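Local coordinates for 3-oxoacyl-[acyl-carrier-protein] synthase, mitochondrial (Arabidopsis thaliana, PDB 2IX4) that catalyses the condensation steps of mitochondrial fatty acid synthesis, adding two carbons from malonyl-ACP to a growing acyl chain, at residues G358-L361 against G362-G365; N87-G90 against Y91-A95; T324-G327 against D328-A332; A223-T226 against K227-S230. All coordinates share one frame; numbering follows the deposited sequence.

Interaction 1: residues G358-L361 against G362-G365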
loop_
_atom_site.group_PDB
_atom_site.type_symbol
_atom_site.label_atom_id
_atom_site.label_comp_id
_atom_site.label_asym_id
_atom_site.label_seq_id
_atom_site.Cartn_x
_atom_site.Cartn_y
_atom_site.Cartn_z
ATOM N N GLY A 358 14.037 14.748 -10.577
ATOM C CA GLY A 358 14.370 14.322 -9.223
ATOM C C GLY A 358 13.726 12.971 -8.943
ATOM O O GLY A 358 13.112 12.364 -9.833
ATOM N N HIS A 359 13.861 12.497 -7.709
ATOM C CA HIS A 359 13.238 11.244 -7.299
ATOM C C HIS A 359 11.821 11.499 -6.781
ATOM O O HIS A 359 11.638 11.991 -5.661
ATOM C CB HIS A 359 14.085 10.552 -6.225
ATOM C CG HIS A 359 13.753 9.105 -6.028
ATOM N ND1 HIS A 359 12.559 8.548 -6.436
ATOM C CD2 HIS A 359 14.450 8.106 -5.438
ATOM C CE1 HIS A 359 12.546 7.264 -6.127
ATOM N NE2 HIS A 359 13.680 6.971 -5.519
ATOM N N LEU A 360 10.821 11.161 -7.595
ATOM C CA LEU A 360 9.418 11.398 -7.234
ATOM C C LEU A 360 8.857 10.349 -6.271
ATOM O O LEU A 360 7.652 10.326 -6.001
ATOM C CB LEU A 360 8.524 11.520 -8.477
ATOM C CG LEU A 360 8.745 12.633 -9.510
ATOM C CD1 LEU A 360 7.427 12.958 -10.198
ATOM C CD2 LEU A 360 9.340 13.898 -8.919
ATOM N N LEU A 361 9.738 9.484 -5.769
ATOM C CA LEU A 361 9.421 8.507 -4.727
ATOM C C LEU A 361 8.263 7.579 -5.126
ATOM O O LEU A 361 8.405 6.791 -6.057
ATOM C CB LEU A 361 9.192 9.206 -3.371
ATOM C CG LEU A 361 10.328 10.089 -2.809
ATOM C CD1 LEU A 361 9.917 10.751 -1.496
ATOM C CD2 LEU A 361 11.628 9.313 -2.617
ATOM N N GLY A 362 7.127 7.677 -4.437
ATOM C CA GLY A 362 5.945 6.867 -4.757
ATOM C C GLY A 362 5.363 7.112 -6.137
ATOM O O GLY A 362 4.668 6.252 -6.685
ATOM N N ALA A 363 5.640 8.286 -6.702
ATOM C CA ALA A 363 5.153 8.637 -8.033
ATOM C C ALA A 363 6.154 8.325 -9.147
ATOM O O ALA A 363 5.802 8.361 -10.327
ATOM C CB ALA A 363 4.752 10.106 -8.076
ATOM N N ALA A 364 7.394 8.017 -8.768
ATOM C CA ALA A 364 8.487 7.799 -9.720
ATOM C C ALA A 364 8.171 6.736 -10.770
ATOM O O ALA A 364 8.357 6.967 -11.966
ATOM C CB ALA A 364 9.774 7.449 -8.981
ATOM N N GLY A 365 7.684 5.580 -10.316
ATOM C CA GLY A 365 7.386 4.458 -11.201
ATOM C C GLY A 365 6.284 4.755 -12.201
ATOM O O GLY A 365 6.286 4.219 -13.306
HETATM O O HOH W 1 7.299 4.675 -7.642
#
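The imidazole of His359 presents an edge to Ala364, whose methyl CB lies near the ring plane, 3.9 Å from His359 ND1. Over the centre of one ring face sits Leu361 CD2, so the same histidine is bounded by apolar groups from two directions. Its CG stands anti to the backbone N (chi1 -163°), which turns the ring so that its ND1/CE1 edge faces Ala364. Leu360 heads the other way, and its CB meets Ala363 CB at 4.0 Å and Ala364 CB at 4.3 Å; alanine is small enough to let the chain fold this closely. The backbone makes a type II' turn, closed by Ala363 N to Leu360 O at 2.9 Å, with Leu361 at the corner where positive phi (57°) is required, unusual for a residue with a side chain. A second turn follows at once, Ala364 N to Leu361 O at 3.1 Å, the donor above the carbonyl plane. Gly365 N donates a hydrogen bond to a water 2.8 Å away. The turn leads into helix 364-378, while Leu361 and Gly362 touch the bound hexanoic acid and His359 adjoins Cys179 and His320, consistent with the Cys-His-His active site of beta-ketoacyl-ACP synthases.

Interaction 2: residues N87-G90 against Y91-A95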
loop_
_atom_site.group_PDB
_atom_site.type_symbol
_atom_site.label_atom_id
_atom_site.label_comp_id
_atom_site.label_asym_id
_atom_site.label_seq_id
_atom_site.Cartn_x
_atom_site.Cartn_y
_atom_site.Cartn_z
ATOM N N ASN A 87 -1.782 17.178 -0.062
ATOM C CA ASN A 87 -1.185 17.493 -1.357
ATOM C C ASN A 87 -1.040 16.302 -2.301
ATOM O O ASN A 87 -1.315 16.429 -3.494
ATOM C CB ASN A 87 0.142 18.235 -1.182
ATOM C CG ASN A 87 -0.049 19.659 -0.684
ATOM O OD1 ASN A 87 -0.950 19.939 0.106
ATOM N ND2 ASN A 87 0.801 20.564 -1.145
ATOM N N PHE A 88 -0.643 15.147 -1.766
ATOM C CA PHE A 88 -0.520 13.938 -2.585
ATOM C C PHE A 88 -1.855 13.522 -3.212
ATOM O O PHE A 88 -1.888 13.029 -4.340
ATOM C CB PHE A 88 0.147 12.787 -1.811
ATOM C CG PHE A 88 -0.756 12.079 -0.831
ATOM C CD1 PHE A 88 -1.343 10.863 -1.165
ATOM C CD2 PHE A 88 -0.989 12.606 0.438
ATOM C CE1 PHE A 88 -2.163 10.191 -0.263
ATOM C CE2 PHE A 88 -1.809 11.939 1.351
ATOM C CZ PHE A 88 -2.395 10.732 1.000
ATOM N N ILE A 89 -2.951 13.757 -2.494
ATOM C CA ILE A 89 -4.290 13.466 -3.013
ATOM C C ILE A 89 -4.660 14.409 -4.170
ATOM O O ILE A 89 -5.192 13.968 -5.193
ATOM C CB ILE A 89 -5.369 13.494 -1.896
ATOM C CG1 ILE A 89 -5.079 12.417 -0.846
ATOM C CG2 ILE A 89 -6.775 13.303 -2.486
ATOM C CD1 ILE A 89 -5.837 12.588 0.468
ATOM N N GLY A 90 -4.363 15.697 -4.005
ATOM C CA GLY A 90 -4.637 16.702 -5.036
ATOM C C GLY A 90 -3.863 16.486 -6.325
ATOM O O GLY A 90 -4.397 16.697 -7.420
ATOM N N TYR A 91 -2.602 16.069 -6.197
ATOM C CA TYR A 91 -1.763 15.755 -7.358
ATOM C C TYR A 91 -2.360 14.614 -8.179
ATOM O O TYR A 91 -2.433 14.697 -9.407
ATOM C CB TYR A 91 -0.336 15.384 -6.933
ATOM C CG TYR A 91 0.493 16.503 -6.335
ATOM C CD1 TYR A 91 1.647 16.213 -5.612
ATOM C CD2 TYR A 91 0.126 17.844 -6.480
ATOM C CE1 TYR A 91 2.419 17.218 -5.061
ATOM C CE2 TYR A 91 0.893 18.863 -5.922
ATOM C CZ TYR A 91 2.038 18.539 -5.213
ATOM O OH TYR A 91 2.810 19.527 -4.653
ATOM N N ALA A 92 -2.790 13.563 -7.483
ATOM C CA ALA A 92 -3.361 12.377 -8.110
ATOM C C ALA A 92 -4.672 12.696 -8.812
ATOM O O ALA A 92 -4.902 12.238 -9.925
ATOM C CB ALA A 92 -3.562 11.277 -7.083
ATOM N N VAL A 93 -5.523 13.484 -8.161
ATOM C CA VAL A 93 -6.805 13.871 -8.747
ATOM C C VAL A 93 -6.574 14.716 -9.998
ATOM O O VAL A 93 -7.213 14.496 -11.026
ATOM C CB VAL A 93 -7.725 14.591 -7.722
ATOM C CG1 VAL A 93 -8.986 15.140 -8.397
ATOM C CG2 VAL A 93 -8.107 13.638 -6.597
ATOM N N CYS A 94 -5.642 15.665 -9.906
ATOM C CA CYS A 94 -5.246 16.500 -11.045
ATOM C C CYS A 94 -4.783 15.647 -12.232
ATOM O O CYS A 94 -5.261 15.821 -13.356
ATOM C CB CYS A 94 -4.141 17.479 -10.628
ATOM S SG CYS A 94 -3.542 18.545 -11.952
ATOM N N ALA A 95 -3.864 14.723 -11.961
ATOM C CA ALA A 95 -3.330 13.823 -12.981
ATOM C C ALA A 95 -4.387 12.860 -13.524
ATOM O O ALA A 95 -4.428 12.596 -14.730
ATOM C CB ALA A 95 -2.134 13.055 -12.435
#
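Tyr91 lays one face of its ring against the carbonyl of Asn87, a turn earlier in helix 87-102, with Asn87 O 3.4 Å from Tyr91 CG. That same oxygen accepts Tyr91 N at 3.0 Å, nearly along the C=O axis, so one atom meets both the backbone and the ring of the tyrosine. The ring is placed there by CG standing beside the backbone N (chi1 -68°). Packing is equally close where Val93 CG2 rests 3.3 Å from Ile89 O, the acceptor of Val93 N; the beta-branch supplies that methyl. Further out the fit slackens. Ile89 CG2 and Val93 CG2 are 4.3 Å apart, and the partly exposed Asn87 brings ND2 only to 4.2 Å from Tyr91 OH, amide and ring planes 71° apart. The phenol is instead held by Glu250 and Tyr67. With a phenylalanine here, Glu250 and Tyr67 would probably each be left without the hydroxyl that joins them to this helix. Around the helix, Ile89, Ala92 and Val93 rest on helix 157-166, Val93 and Cys94 touch Trp79 of helix 76-79, and Tyr91, Ala92 and Ala95 pack on strand 251-259 of the large sheet.

Interaction 3: residues T324-G327 against D328-A332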
loop_
_atom_site.group_PDB
_atom_site.type_symbol
_atom_site.label_atom_id
_atom_site.label_comp_id
_atom_site.label_asym_id
_atom_site.label_seq_id
_atom_site.Cartn_x
_atom_site.Cartn_y
_atom_site.Cartn_z
ATOM N N THR A 324 22.673 7.693 -7.114
ATOM C CA THR A 324 23.332 7.167 -5.922
ATOM C C THR A 324 24.523 6.301 -6.320
ATOM O O THR A 324 24.409 5.477 -7.230
ATOM C CB THR A 324 22.358 6.351 -5.047
ATOM O OG1 THR A 324 21.813 5.267 -5.811
ATOM C CG2 THR A 324 21.225 7.237 -4.558
ATOM N N PRO A 325 25.677 6.498 -5.649
ATOM C CA PRO A 325 26.913 5.755 -5.956
ATOM C C PRO A 325 26.748 4.242 -6.125
ATOM O O PRO A 325 27.146 3.702 -7.160
ATOM C CB PRO A 325 27.817 6.072 -4.761
ATOM C CG PRO A 325 27.390 7.423 -4.341
ATOM C CD PRO A 325 25.900 7.467 -4.555
ATOM N N ILE A 326 26.167 3.571 -5.132
ATOM C CA ILE A 326 26.003 2.113 -5.187
ATOM C C ILE A 326 24.852 1.731 -6.121
ATOM O O ILE A 326 25.034 0.939 -7.047
ATOM C CB ILE A 326 25.813 1.498 -3.773
ATOM C CG1 ILE A 326 27.136 1.543 -3.000
ATOM C CG2 ILE A 326 25.297 0.062 -3.859
ATOM C CD1 ILE A 326 27.001 1.324 -1.499
ATOM N N GLY A 327 23.687 2.326 -5.886
ATOM C CA GLY A 327 22.466 2.008 -6.624
ATOM C C GLY A 327 22.585 2.039 -8.135
ATOM O O GLY A 327 22.168 1.096 -8.809
ATOM N N ASP A 328 23.150 3.123 -8.666
ATOM C CA ASP A 328 23.250 3.312 -10.118
ATOM C C ASP A 328 24.149 2.262 -10.765
ATOM O O ASP A 328 23.819 1.725 -11.824
ATOM C CB ASP A 328 23.761 4.717 -10.456
ATOM C CG ASP A 328 22.784 5.815 -10.060
ATOM O OD1 ASP A 328 21.914 5.581 -9.196
ATOM O OD2 ASP A 328 22.895 6.925 -10.618
ATOM N N ALA A 329 25.277 1.984 -10.114
ATOM C CA ALA A 329 26.240 0.987 -10.573
ATOM C C ALA A 329 25.637 -0.417 -10.583
ATOM O O ALA A 329 25.849 -1.184 -11.527
ATOM C CB ALA A 329 27.488 1.022 -9.706
ATOM N N VAL A 330 24.892 -0.745 -9.529
ATOM C CA VAL A 330 24.218 -2.039 -9.410
ATOM C C VAL A 330 23.230 -2.246 -10.560
ATOM O O VAL A 330 23.225 -3.299 -11.196
ATOM C CB VAL A 330 23.519 -2.196 -8.030
ATOM C CG1 VAL A 330 22.578 -3.388 -8.025
ATOM C CG2 VAL A 330 24.553 -2.338 -6.917
ATOM N N GLU A 331 22.411 -1.236 -10.844
ATOM C CA GLU A 331 21.459 -1.339 -11.946
ATOM C C GLU A 331 22.178 -1.448 -13.294
ATOM O O GLU A 331 21.784 -2.251 -14.140
ATOM C CB GLU A 331 20.464 -0.177 -11.945
ATOM C CG GLU A 331 19.330 -0.361 -12.954
ATOM C CD GLU A 331 18.346 0.783 -12.962
ATOM O OE1 GLU A 331 18.647 1.841 -12.371
ATOM O OE2 GLU A 331 17.260 0.625 -13.564
ATOM N N ALA A 332 23.229 -0.650 -13.483
ATOM C CA ALA A 332 24.042 -0.709 -14.700
ATOM C C ALA A 332 24.588 -2.120 -14.915
ATOM O O ALA A 332 24.537 -2.652 -16.024
ATOM C CB ALA A 332 25.187 0.300 -14.632
#
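The N-terminal turn of helix 325-339 is fastened by a reciprocal pair between Thr324 and Asp328. Asp328 N gives the helical bond to Thr324 O at 3.0 Å, and Thr324 N returns one to Asp328 OD1 at 3.1 Å, meeting that oxygen from above the carboxylate plane. Asp328 CG lies beside its own backbone N (chi1 -66°), which folds the carboxylate back toward the start of the helix, where its charge would probably interact well with the helix dipole. Asp328 OD2 has its strongest partner in Phe239 N. Pro325 suits this first turn, since a residue there needs no amide hydrogen. This end of the helix follows the loop after strand 316-318 of the thiolase-like fold, the loop that carries His320, a predicted active-site residue. Glu331, whose N binds Gly327 O at 3.1 Å, runs out fully extended beyond CG and uses OE2 to hold His320 N and Asn415 ND2, while OE1 takes Ala321 N; a carboxylate can grip several donors at once. Exposed Ile326 and buried Val330 lie side by side and point the same way, CG2 to CG2 at 4.0 Å; Val330 N also binds Ile326 O at 3.0 Å.

Interaction 4: residues A223-T226 against K227-S230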
loop_
_atom_site.group_PDB
_atom_site.type_symbol
_atom_site.label_atom_id
_atom_site.label_comp_id
_atom_site.label_asym_id
_atom_site.label_seq_id
_atom_site.Cartn_x
_atom_site.Cartn_y
_atom_site.Cartn_z
ATOM N N ALA A 223 20.809 9.187 2.129
ATOM C CA ALA A 223 20.263 8.865 0.822
ATOM C C ALA A 223 20.245 10.064 -0.127
ATOM O O ALA A 223 20.101 9.889 -1.340
ATOM C CB ALA A 223 18.859 8.284 0.971
ATOM N N LEU A 224 20.396 11.268 0.428
ATOM C CA LEU A 224 20.234 12.508 -0.342
ATOM C C LEU A 224 21.537 13.174 -0.772
ATOM O O LEU A 224 22.565 13.060 -0.099
ATOM C CB LEU A 224 19.373 13.519 0.429
ATOM C CG LEU A 224 17.933 13.150 0.804
ATOM C CD1 LEU A 224 17.201 14.348 1.392
ATOM C CD2 LEU A 224 17.162 12.596 -0.384
ATOM N N SER A 225 21.468 13.878 -1.902
ATOM C CA SER A 225 22.558 14.716 -2.400
ATOM C C SER A 225 22.795 15.900 -1.460
ATOM O O SER A 225 21.842 16.558 -1.045
ATOM C CB SER A 225 22.205 15.228 -3.798
ATOM O OG SER A 225 23.168 16.148 -4.274
ATOM N N THR A 226 24.059 16.172 -1.133
ATOM C CA THR A 226 24.401 17.254 -0.197
ATOM C C THR A 226 25.451 18.256 -0.705
ATOM O O THR A 226 25.450 19.416 -0.287
ATOM C CB THR A 226 24.879 16.712 1.181
ATOM O OG1 THR A 226 26.181 16.130 1.052
ATOM C CG2 THR A 226 23.902 15.680 1.745
ATOM N N LYS A 227 26.341 17.815 -1.593
ATOM C CA LYS A 227 27.484 18.640 -2.006
ATOM C C LYS A 227 27.221 19.594 -3.180
ATOM O O LYS A 227 28.116 20.343 -3.583
ATOM C CB LYS A 227 28.715 17.763 -2.279
ATOM C CG LYS A 227 28.717 17.023 -3.613
ATOM C CD LYS A 227 29.690 15.856 -3.559
ATOM C CE LYS A 227 30.019 15.314 -4.936
ATOM N NZ LYS A 227 31.186 16.016 -5.530
ATOM N N PHE A 228 26.001 19.571 -3.714
ATOM C CA PHE A 228 25.627 20.449 -4.824
ATOM C C PHE A 228 24.566 21.476 -4.430
ATOM O O PHE A 228 23.791 21.930 -5.278
ATOM C CB PHE A 228 25.134 19.632 -6.026
ATOM C CG PHE A 228 26.154 18.679 -6.583
ATOM C CD1 PHE A 228 26.008 17.307 -6.406
ATOM C CD2 PHE A 228 27.257 19.152 -7.292
ATOM C CE1 PHE A 228 26.952 16.415 -6.921
ATOM C CE2 PHE A 228 28.207 18.270 -7.811
ATOM C CZ PHE A 228 28.052 16.898 -7.625
ATOM N N ASN A 229 24.533 21.845 -3.150
ATOM C CA ASN A 229 23.527 22.788 -2.644
ATOM C C ASN A 229 23.612 24.189 -3.264
ATOM O O ASN A 229 22.597 24.886 -3.378
ATOM C CB ASN A 229 23.562 22.858 -1.110
ATOM C CG ASN A 229 23.015 21.595 -0.448
ATOM O OD1 ASN A 229 22.284 20.816 -1.064
ATOM N ND2 ASN A 229 23.360 21.396 0.819
ATOM N N SER A 230 24.821 24.584 -3.667
ATOM C CA SER A 230 25.057 25.867 -4.333
ATOM C C SER A 230 24.822 25.794 -5.845
ATOM O O SER A 230 24.734 26.825 -6.520
ATOM C CB SER A 230 26.476 26.357 -4.043
ATOM O OG SER A 230 26.666 26.558 -2.654
HETATM O O HOH W 2 23.250 18.670 -3.131
#
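The backbone bends at Thr226, Lys227 and Phe228 so that the CA of Thr226 and the CA of Asn229 come within 6.1 Å, yet no direct hydrogen bond spans the bend. It is an open turn closed by water, in the long loop between helix 212-220 and strand 251-259. One water at its centre gives a hydrogen bond to Ser225 OG at 2.8 Å and another to Asn229 OD1 at 3.1 Å, and accepts Phe228 N at 3.0 Å. Serine suits the first position, its short hydroxyl reaching inward with OG opposite the backbone N (chi1 174°). The same OG lies in the plane of the Phe228 ring, at the edge, 3.7 Å from CD1. Asp244 holds this side of the bend with both carboxylate oxygens, OD1 bonded to Ser225 OG and OD2 receiving the successive amides Thr226 N and Lys227 N. One face of the Phe228 ring carries Lys227 CG, offset toward the rim, while Lys227 NZ goes on to a salt bridge with Asp242; a long, flexible chain can do both. Asn229 turns its amide back toward Thr226 O, but its chief partners lie in the chain just before strand 61-63: OD1 takes Lys60 N, and ND2 gives to Ser58 O. A leucine in its place would probably leave Lys60 N and Ser58 O without their mates and the central water short of one acceptor. Asn229 ND2 also comes 3.1 Å from Thr226 O, at an angle too poor for a hydrogen bond.

Overall arrangement
Along the chain the order is interaction 2, then 4, 3 and 1, all within the ketosynthase region of one chain. The centre of interaction 1 lies about 3 Å from the chain's centre, with the other three around it, centres about 14 Å (interaction 2), 17 Å (interaction 3) and 18 Å (interaction 4) away. Interactions 2 and 3, on helices 87-102 and 325-339, lie on opposite sides of that centre, about 31 Å apart between centres. Interactions 3 and 4 approach within about 4 Å between nearest atoms without touching. The turn before helix 364-378 thus occupies the core beside the bound hexanoic acid, while the other three lie further out, each about 7 Å from it between nearest atoms.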